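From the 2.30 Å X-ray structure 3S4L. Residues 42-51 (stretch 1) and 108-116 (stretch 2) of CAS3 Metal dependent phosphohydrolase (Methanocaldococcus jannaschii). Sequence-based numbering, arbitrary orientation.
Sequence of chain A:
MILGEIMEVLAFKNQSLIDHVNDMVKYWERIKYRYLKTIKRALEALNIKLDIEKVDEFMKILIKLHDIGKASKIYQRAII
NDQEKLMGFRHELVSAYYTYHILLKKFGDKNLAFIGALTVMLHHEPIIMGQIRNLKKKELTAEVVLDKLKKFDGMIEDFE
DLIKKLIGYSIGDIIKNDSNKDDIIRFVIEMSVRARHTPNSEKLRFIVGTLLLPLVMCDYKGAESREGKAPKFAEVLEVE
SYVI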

ATOM      1  N   ALA A  42      15.575 -11.275   1.915  1.00 36.52           N
ATOM      2  CA  ALA A  42      15.713  -9.847   1.672  1.00 43.89           C
ATOM      3  C   ALA A  42      15.391  -9.082   2.947  1.00 49.47           C
ATOM      4  O   ALA A  42      16.150  -8.206   3.348  1.00 52.58           O
ATOM      5  CB  ALA A  42      14.786  -9.404   0.541  1.00 39.58           C
ATOM      6  N   LEU A  43      14.255  -9.411   3.565  1.00 44.55           N
ATOM      7  CA  LEU A  43      13.898  -8.877   4.882  1.00 42.80           C
ATOM      8  C   LEU A  43      15.003  -9.127   5.900  1.00 39.83           C
ATOM      9  O   LEU A  43      15.225  -8.330   6.805  1.00 36.86           O
ATOM     10  CB  LEU A  43      12.597  -9.490   5.396  1.00 36.10           C
ATOM     11  CG  LEU A  43      11.333  -9.001   4.704  1.00 35.81           C
ATOM     12  CD1 LEU A  43      10.115  -9.699   5.271  1.00 31.59           C
ATOM     13  CD2 LEU A  43      11.218  -7.470   4.823  1.00 33.86           C
ATOM     14  N   GLU A  44      15.703 -10.236   5.721  1.00 37.70           N
ATOM     15  CA  GLU A  44      16.720 -10.675   6.658  1.00 46.19           C
ATOM     16  C   GLU A  44      17.994  -9.860   6.480  1.00 52.33           C
ATOM     17  O   GLU A  44      18.893  -9.873   7.336  1.00 47.01           O
ATOM     18  CB  GLU A  44      16.995 -12.168   6.446  1.00 49.23           C
ATOM     19  CG  GLU A  44      17.620 -12.885   7.627  1.00 62.73           C
ATOM     20  CD  GLU A  44      17.426 -14.396   7.551  1.00 75.87           C
ATOM     21  OE1 GLU A  44      18.076 -15.044   6.697  1.00 80.30           O
ATOM     22  OE2 GLU A  44      16.609 -14.932   8.336  1.00 78.12           O
ATOM     23  N   ALA A  45      18.066  -9.153   5.356  1.00 55.73           N
ATOM     24  CA  ALA A  45      19.217  -8.316   5.055  1.00 59.51           C
ATOM     25  C   ALA A  45      18.934  -6.887   5.513  1.00 63.22           C
ATOM     26  O   ALA A  45      19.743  -5.985   5.313  1.00 71.17           O
ATOM     27  CB  ALA A  45      19.532  -8.363   3.573  1.00 59.47           C
ATOM     28  N   LEU A  46      17.762  -6.698   6.115  1.00 55.71           N
ATOM     29  CA  LEU A  46      17.435  -5.478   6.842  1.00 54.67           C
ATOM     30  C   LEU A  46      17.274  -5.824   8.320  1.00 51.47           C
ATOM     31  O   LEU A  46      16.602  -5.115   9.070  1.00 52.80           O
ATOM     32  CB  LEU A  46      16.142  -4.859   6.307  1.00 58.18           C
ATOM     33  CG  LEU A  46      16.080  -4.526   4.812  1.00 59.17           C
ATOM     34  CD1 LEU A  46      14.889  -3.630   4.528  1.00 56.89           C
ATOM     35  CD2 LEU A  46      17.362  -3.861   4.365  1.00 61.11           C
ATOM     36  N   ASN A  47      17.891  -6.932   8.722  1.00 47.81           N
ATOM     37  CA  ASN A  47      17.730  -7.493  10.069  1.00 41.11           C
ATOM     38  C   ASN A  47      16.275  -7.607  10.537  1.00 39.11           C
ATOM     39  O   ASN A  47      15.956  -7.371  11.699  1.00 46.26           O
ATOM     40  CB  ASN A  47      18.547  -6.722  11.107  1.00 36.12           C
ATOM     41  CG  ASN A  47      18.831  -7.547  12.354  1.00 44.22           C
ATOM     42  OD1 ASN A  47      19.086  -8.757  12.274  1.00 45.60           O
ATOM     43  ND2 ASN A  47      18.787  -6.898  13.513  1.00 45.06           N
ATOM     44  N   ILE A  48      15.396  -7.974   9.622  1.00 32.37           N
ATOM     45  CA  ILE A  48      14.018  -8.260   9.974  1.00 40.60           C
ATOM     46  C   ILE A  48      13.830  -9.767   9.852  1.00 39.78           C
ATOM     47  O   ILE A  48      14.004 -10.328   8.766  1.00 36.74           O
ATOM     48  CB  ILE A  48      13.051  -7.524   9.043  1.00 44.84           C
ATOM     49  CG1 ILE A  48      13.320  -6.010   9.092  1.00 47.71           C
ATOM     50  CG2 ILE A  48      11.631  -7.832   9.430  1.00 35.83           C
ATOM     51  CD1 ILE A  48      12.334  -5.193   8.289  1.00 50.43           C
ATOM     52  N   LYS A  49      13.510 -10.422  10.968  1.00 37.34           N
ATOM     53  CA  LYS A  49      13.422 -11.881  10.992  1.00 44.91           C
ATOM     54  C   LYS A  49      11.971 -12.401  11.046  1.00 46.23           C
ATOM     55  O   LYS A  49      11.266 -12.238  12.049  1.00 45.44           O
ATOM     56  CB  LYS A  49      14.247 -12.439  12.154  1.00 49.53           C
ATOM     57  CG  LYS A  49      15.125 -13.619  11.794  1.00 51.54           C
ATOM     58  CD  LYS A  49      16.568 -13.363  12.216  1.00 56.51           C
ATOM     59  CE  LYS A  49      17.400 -14.640  12.222  1.00 60.63           C
ATOM     60  NZ  LYS A  49      16.919 -15.613  13.247  1.00 62.84           N
ATOM     61  N   LEU A  50      11.534 -13.009   9.947  1.00 42.51           N
ATOM     62  CA  LEU A  50      10.184 -13.551   9.818  1.00 38.66           C
ATOM     63  C   LEU A  50      10.292 -14.951   9.249  1.00 36.60           C
ATOM     64  O   LEU A  50      11.050 -15.166   8.298  1.00 38.74           O
ATOM     65  CB  LEU A  50       9.359 -12.712   8.833  1.00 40.37           C
ATOM     66  CG  LEU A  50       8.801 -11.337   9.203  1.00 42.95           C
ATOM     67  CD1 LEU A  50       7.783 -10.926   8.153  1.00 39.78           C
ATOM     68  CD2 LEU A  50       8.159 -11.374  10.577  1.00 50.27           C
ATOM     69  N   ASP A  51       9.545 -15.904   9.799  1.00 32.54           N
ATOM     70  CA  ASP A  51       9.527 -17.252   9.208  1.00 35.48           C
ATOM     71  C   ASP A  51       8.665 -17.247   7.933  1.00 33.75           C
ATOM     72  O   ASP A  51       8.057 -16.228   7.606  1.00 34.99           O
ATOM     73  CB  ASP A  51       9.059 -18.324  10.213  1.00 39.29           C
ATOM     74  CG  ASP A  51       7.623 -18.094  10.704  1.00 50.19           C
ATOM     75  OD1 ASP A  51       6.886 -17.326  10.058  1.00 53.17           O
ATOM     76  OD2 ASP A  51       7.225 -18.686  11.733  1.00 61.21           O
ATOM     77  N   GLY A 108       3.932  -5.648  15.038  1.00 41.16           N
ATOM     78  CA  GLY A 108       4.689  -4.901  16.036  1.00 40.78           C
ATOM     79  C   GLY A 108       6.168  -4.649  15.732  1.00 46.45           C
ATOM     80  O   GLY A 108       7.006  -4.713  16.640  1.00 51.41           O
ATOM     81  N   ASP A 109       6.490  -4.364  14.466  1.00 42.77           N
ATOM     82  CA  ASP A 109       7.874  -4.097  14.028  1.00 39.50           C
ATOM     83  C   ASP A 109       7.913  -2.852  13.136  1.00 44.89           C
ATOM     84  O   ASP A 109       7.612  -2.922  11.941  1.00 47.41           O
ATOM     85  CB  ASP A 109       8.459  -5.322  13.279  1.00 32.30           C
ATOM     86  CG  ASP A 109       9.908  -5.095  12.792  1.00 36.98           C
ATOM     87  OD1 ASP A 109      10.238  -3.968  12.366  1.00 39.58           O
ATOM     88  OD2 ASP A 109      10.725  -6.043  12.836  1.00 42.21           O
ATOM     89  N   LYS A 110       8.272  -1.711  13.718  1.00 45.04           N
ATOM     90  CA  LYS A 110       8.279  -0.445  12.977  1.00 44.46           C
ATOM     91  C   LYS A 110       9.044  -0.501  11.645  1.00 40.43           C
ATOM     92  O   LYS A 110       8.621   0.106  10.668  1.00 35.73           O
ATOM     93  CB  LYS A 110       8.822   0.708  13.835  1.00 51.24           C
ATOM     94  CG  LYS A 110       7.840   1.286  14.857  1.00 60.69           C
ATOM     95  CD  LYS A 110       8.406   2.517  15.614  1.00 67.38           C
ATOM     96  CE  LYS A 110       9.100   2.128  16.928  1.00 71.14           C
ATOM     97  NZ  LYS A 110       9.064   3.207  17.991  1.00 70.59           N
ATOM     98  N   ASN A 111      10.173  -1.205  11.599  1.00 40.68           N
ATOM     99  CA  ASN A 111      10.919  -1.295  10.345  1.00 39.83           C
ATOM    100  C   ASN A 111      10.155  -2.079   9.259  1.00 38.50           C
ATOM    101  O   ASN A 111      10.119  -1.672   8.095  1.00 40.82           O
ATOM    102  CB  ASN A 111      12.333  -1.854  10.562  1.00 42.72           C
ATOM    103  CG  ASN A 111      13.232  -0.893  11.332  1.00 50.35           C
ATOM    104  OD1 ASN A 111      12.793   0.169  11.770  1.00 50.25           O
ATOM    105  ND2 ASN A 111      14.495  -1.277  11.515  1.00 54.74           N
ATOM    106  N   LEU A 112       9.532  -3.189   9.643  1.00 33.03           N
ATOM    107  CA  LEU A 112       8.737  -3.980   8.703  1.00 38.31           C
ATOM    108  C   LEU A 112       7.567  -3.154   8.150  1.00 35.55           C
ATOM    109  O   LEU A 112       7.341  -3.107   6.934  1.00 29.73           O
ATOM    110  CB  LEU A 112       8.235  -5.270   9.369  1.00 38.12           C
ATOM    111  CG  LEU A 112       7.435  -6.253   8.509  1.00 38.65           C
ATOM    112  CD1 LEU A 112       8.267  -6.769   7.326  1.00 37.62           C
ATOM    113  CD2 LEU A 112       6.951  -7.409   9.369  1.00 33.46           C
ATOM    114  N   ALA A 113       6.837  -2.489   9.041  1.00 33.27           N
ATOM    115  CA  ALA A 113       5.711  -1.640   8.640  1.00 31.52           C
ATOM    116  C   ALA A 113       6.175  -0.500   7.720  1.00 32.96           C
ATOM    117  O   ALA A 113       5.535  -0.177   6.708  1.00 32.24           O
ATOM    118  CB  ALA A 113       5.027  -1.086   9.872  1.00 27.31           C
ATOM    119  N   PHE A 114       7.300   0.114   8.068  1.00 33.78           N
ATOM    120  CA  PHE A 114       7.855   1.142   7.206  1.00 35.39           C
ATOM    121  C   PHE A 114       8.159   0.568   5.829  1.00 32.95           C
ATOM    122  O   PHE A 114       7.751   1.126   4.809  1.00 30.55           O
ATOM    123  CB  PHE A 114       9.124   1.760   7.803  1.00 40.72           C
ATOM    124  CG  PHE A 114       9.824   2.725   6.869  1.00 41.63           C
ATOM    125  CD1 PHE A 114      10.911   2.312   6.103  1.00 43.70           C
ATOM    126  CD2 PHE A 114       9.392   4.037   6.750  1.00 42.23           C
ATOM    127  CE1 PHE A 114      11.562   3.206   5.238  1.00 43.52           C
ATOM    128  CE2 PHE A 114      10.031   4.929   5.886  1.00 43.64           C
ATOM    129  CZ  PHE A 114      11.114   4.510   5.131  1.00 41.64           C
ATOM    130  N   ILE A 115       8.880  -0.549   5.786  1.00 30.44           N
ATOM    131  CA  ILE A 115       9.299  -1.078   4.497  1.00 34.98           C
ATOM    132  C   ILE A 115       8.102  -1.540   3.664  1.00 32.94           C
ATOM    133  O   ILE A 115       8.108  -1.443   2.440  1.00 28.15           O
ATOM    134  CB  ILE A 115      10.261  -2.241   4.630  1.00 40.45           C
ATOM    135  CG1 ILE A 115      10.678  -2.684   3.253  1.00 41.32           C
ATOM    136  CG2 ILE A 115       9.568  -3.436   5.223  1.00 46.59           C
ATOM    137  CD1 ILE A 115      11.187  -4.071   3.240  1.00 51.93           C
ATOM    138  N   GLY A 116       7.080  -2.065   4.330  1.00 29.18           N
ATOM    139  CA  GLY A 116       5.873  -2.474   3.627  1.00 23.16           C
ATOM    140  C   GLY A 116       5.163  -1.255   3.074  1.00 29.89           C
ATOM    141  O   GLY A 116       4.770  -1.246   1.915  1.00 26.73           O
TER

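No hydrogen bond crosses between these stretches; what joins them is the fit of branched aliphatic side chains, burying about 310 Å² in all. The central bump is Ile-48. Its CB points toward the helix of stretch 2, and its CA comes within 6.9 Å of the CA of Leu-112, the nearest CA pair across the stretches. With chi1 m and chi2 t the chain extends so that CD1 rests on the helix backbone itself, 3.7 Å from Leu-112 N and 4.0 Å from Asn-111 CB. CG2 reaches Leu-112 CD1 at 4.1 Å and passes Asp-109 OD2 at 4.0 Å, so one beta-branched residue touches both the first turn of the helix and the cap before it.

Leu-112 answers from the helix. In its t, p rotamer CD1 lies 3.9 Å from Leu-43 CD2 and 4.3 Å from Leu-50 CD1, and CD2 meets Leu-50 CD1 more closely, at 3.8 Å. The fork thus spans residues before and after Ile-48. One turn on, Ile-115 places CD1 in the gap between two leucines, 3.7 Å from Leu-43 CD2 and 3.9 Å from Leu-46 CD1.

The backbone prepares these surfaces. Leu-43 O accepts from both Leu-46 N (3.1 Å) and Ile-48 N (2.8 Å), folding the chain into a compact turn that brings three apolar side chains to one side. Beyond it, extended geometry alternates: Ile-48 and Leu-50 point toward the helix, and Lys-49 between them points away, its charge left exposed. Asp-109 suits the helix start, where its OD1 accepts from Leu-112 N at 2.9 Å, a capping bond that satisfies the very amide against which Ile-48 CD1 packs. The rule is simple: branched aliphatics interlock, while polar groups cap the helix or face solvent.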